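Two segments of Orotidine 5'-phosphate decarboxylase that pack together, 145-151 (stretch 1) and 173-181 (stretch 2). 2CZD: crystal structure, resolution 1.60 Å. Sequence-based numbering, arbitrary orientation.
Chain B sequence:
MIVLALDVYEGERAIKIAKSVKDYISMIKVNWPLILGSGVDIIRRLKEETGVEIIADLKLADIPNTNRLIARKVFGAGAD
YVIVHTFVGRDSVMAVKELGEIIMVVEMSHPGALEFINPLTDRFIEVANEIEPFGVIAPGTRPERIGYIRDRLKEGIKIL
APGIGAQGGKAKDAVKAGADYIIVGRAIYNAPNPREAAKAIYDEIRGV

Stretch 1 145-151: RIGYIRD
Stretch 2 173-181: DAVKAGADY

Where a helix ends against a neighbouring helix, glycine often permits an approach that a side chain would forbid, as this segment pair from orotidine 5'-phosphate decarboxylase illustrates. The helix that carries Arg145 to Ile149 and the helix that enters stretch 2 at Asp173, both begun earlier in the chain, run nearly parallel, their axes 9.2 Å apart at closest approach and crossing at -16°. Arg145 opens stretch 1 out of reach. Ile146 (chi1 m, chi2 t) points toward stretch 2: its CD1 lies 3.7 Å from Ala174 CB and 4.3 Å from Ala179 CB, while its CG2 rests 3.5 Å from Ala179 N, over the helix terminus. Gly147 sets the register, its CA 5.4 Å from Ala177 CA and 3.7 Å from Ala177 O. Tyr148 (chi1 t) points away, and Ile149 makes no contact.

Arg150 (chi1 t, chi2 p, chi3 m) extends past Gly178, whose phi/psi of 142/-1 closes a Schellman motif, with hydrogen bonds from Ala179 N to Ala174 O (3.0 Å) and from Gly178 N to Val175 O (3.1 Å). A CB on Gly178 would be jammed against the preceding carbonyl and lie tight against Arg150 CB and Ile146 CG2. No direct hydrogen bond crosses the contact; Arg150 NH1 and Asp180 OD1, 4.3 Å apart, fall beyond a salt bridge. One water bridges them, accepting from Arg150 NH1 (2.8 Å) and donating to Asp180 OD1 (2.7 Å) and Gly178 O (2.6 Å).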

# COMPACT_ATOMS: atom_id res chain seq x y z
N ARG B 145 11.84 -16.58 14.76
CA ARG B 145 10.97 -15.40 14.73
C ARG B 145 9.52 -15.67 15.11
O ARG B 145 8.85 -14.79 15.65
CB ARG B 145 11.00 -14.72 13.36
CG ARG B 145 12.40 -14.39 12.86
CD ARG B 145 13.20 -13.63 13.91
NE ARG B 145 12.56 -12.38 14.30
CZ ARG B 145 12.94 -11.64 15.34
NH1 ARG B 145 13.96 -12.02 16.09
NH2 ARG B 145 12.31 -10.51 15.63
N ILE B 146 9.02 -16.87 14.83
CA ILE B 146 7.65 -17.18 15.21
C ILE B 146 7.57 -17.17 16.74
O ILE B 146 6.69 -16.53 17.32
CB ILE B 146 7.21 -18.57 14.68
CG1 ILE B 146 7.15 -18.54 13.14
CG2 ILE B 146 5.85 -18.94 15.27
CD1 ILE B 146 6.85 -19.92 12.51
N GLY B 147 8.50 -17.87 17.38
CA GLY B 147 8.52 -17.90 18.83
C GLY B 147 8.82 -16.54 19.44
O GLY B 147 8.22 -16.15 20.45
N TYR B 148 9.74 -15.80 18.82
CA TYR B 148 10.13 -14.49 19.32
C TYR B 148 8.90 -13.60 19.40
O TYR B 148 8.67 -12.90 20.39
CB TYR B 148 11.14 -13.83 18.38
CG TYR B 148 11.60 -12.47 18.85
CD1 TYR B 148 12.74 -12.33 19.62
CD2 TYR B 148 10.88 -11.33 18.53
CE1 TYR B 148 13.16 -11.07 20.07
CE2 TYR B 148 11.28 -10.06 18.98
CZ TYR B 148 12.43 -9.95 19.75
OH TYR B 148 12.86 -8.71 20.17
N ILE B 149 8.11 -13.62 18.33
CA ILE B 149 6.91 -12.80 18.30
C ILE B 149 5.86 -13.33 19.27
O ILE B 149 5.24 -12.56 20.01
CB ILE B 149 6.35 -12.71 16.84
CG1 ILE B 149 7.35 -11.89 16.01
CG2 ILE B 149 4.93 -12.16 16.83
CD1 ILE B 149 7.07 -11.86 14.51
N ARG B 150 5.66 -14.64 19.28
CA ARG B 150 4.68 -15.24 20.16
C ARG B 150 4.96 -14.90 21.64
O ARG B 150 4.01 -14.67 22.40
CB ARG B 150 4.69 -16.77 19.95
CG ARG B 150 3.68 -17.54 20.78
CD ARG B 150 2.23 -17.26 20.34
NE ARG B 150 1.66 -16.04 20.93
CZ ARG B 150 0.56 -15.43 20.47
NH1 ARG B 150 -0.08 -15.91 19.41
NH2 ARG B 150 0.10 -14.36 21.10
N ASP B 151 6.23 -14.86 22.02
CA ASP B 151 6.58 -14.58 23.41
C ASP B 151 6.28 -13.14 23.83
O ASP B 151 6.24 -12.84 25.02
CB ASP B 151 8.07 -14.84 23.67
CG ASP B 151 8.45 -16.31 23.56
OD1 ASP B 151 7.55 -17.17 23.65
OD2 ASP B 151 9.66 -16.60 23.40
N ASP B 173 6.52 -27.95 12.78
CA ASP B 173 7.35 -27.24 13.73
C ASP B 173 6.94 -25.76 13.83
O ASP B 173 6.97 -25.19 14.91
CB ASP B 173 8.82 -27.38 13.36
CG ASP B 173 9.38 -28.76 13.69
OD1 ASP B 173 10.56 -29.01 13.38
OD2 ASP B 173 8.63 -29.59 14.27
N ALA B 174 6.56 -25.16 12.70
CA ALA B 174 6.15 -23.75 12.74
C ALA B 174 4.90 -23.60 13.59
O ALA B 174 4.78 -22.64 14.37
CB ALA B 174 5.87 -23.25 11.32
N VAL B 175 3.96 -24.53 13.44
CA VAL B 175 2.73 -24.48 14.22
C VAL B 175 3.07 -24.70 15.69
O VAL B 175 2.57 -23.98 16.56
CB VAL B 175 1.73 -25.56 13.71
CG1 VAL B 175 0.63 -25.80 14.71
CG2 VAL B 175 1.14 -25.10 12.37
N LYS B 176 3.95 -25.65 15.98
CA LYS B 176 4.32 -25.91 17.38
C LYS B 176 5.02 -24.72 18.03
O LYS B 176 4.93 -24.53 19.25
CB LYS B 176 5.20 -27.17 17.47
CG LYS B 176 4.43 -28.47 17.27
CD LYS B 176 5.40 -29.66 17.33
CE LYS B 176 4.66 -30.99 17.27
NZ LYS B 176 5.59 -32.15 17.43
N ALA B 177 5.68 -23.90 17.23
CA ALA B 177 6.41 -22.74 17.72
C ALA B 177 5.50 -21.53 17.96
O ALA B 177 5.91 -20.58 18.64
CB ALA B 177 7.50 -22.36 16.73
N GLY B 178 4.30 -21.54 17.38
CA GLY B 178 3.39 -20.43 17.60
C GLY B 178 2.57 -20.00 16.40
O GLY B 178 1.76 -19.06 16.50
N ALA B 179 2.75 -20.66 15.27
CA ALA B 179 1.97 -20.28 14.10
C ALA B 179 0.56 -20.86 14.13
O ALA B 179 0.39 -22.09 14.17
CB ALA B 179 2.67 -20.73 12.81
N ASP B 180 -0.46 -20.00 14.11
CA ASP B 180 -1.83 -20.49 14.01
C ASP B 180 -2.17 -20.90 12.58
O ASP B 180 -2.99 -21.79 12.35
CB ASP B 180 -2.82 -19.42 14.46
CG ASP B 180 -2.66 -19.10 15.92
OD1 ASP B 180 -2.01 -18.08 16.23
OD2 ASP B 180 -3.16 -19.89 16.76
N TYR B 181 -1.55 -20.21 11.62
CA TYR B 181 -1.72 -20.46 10.19
C TYR B 181 -0.37 -20.44 9.51
O TYR B 181 0.53 -19.68 9.90
CB TYR B 181 -2.57 -19.36 9.53
CG TYR B 181 -3.95 -19.22 10.09
CD1 TYR B 181 -5.03 -19.93 9.55
CD2 TYR B 181 -4.19 -18.39 11.19
CE1 TYR B 181 -6.31 -19.81 10.08
CE2 TYR B 181 -5.46 -18.27 11.73
CZ TYR B 181 -6.51 -18.98 11.18
OH TYR B 181 -7.76 -18.86 11.72
O HOH W 1 -0.11 -18.46 18.16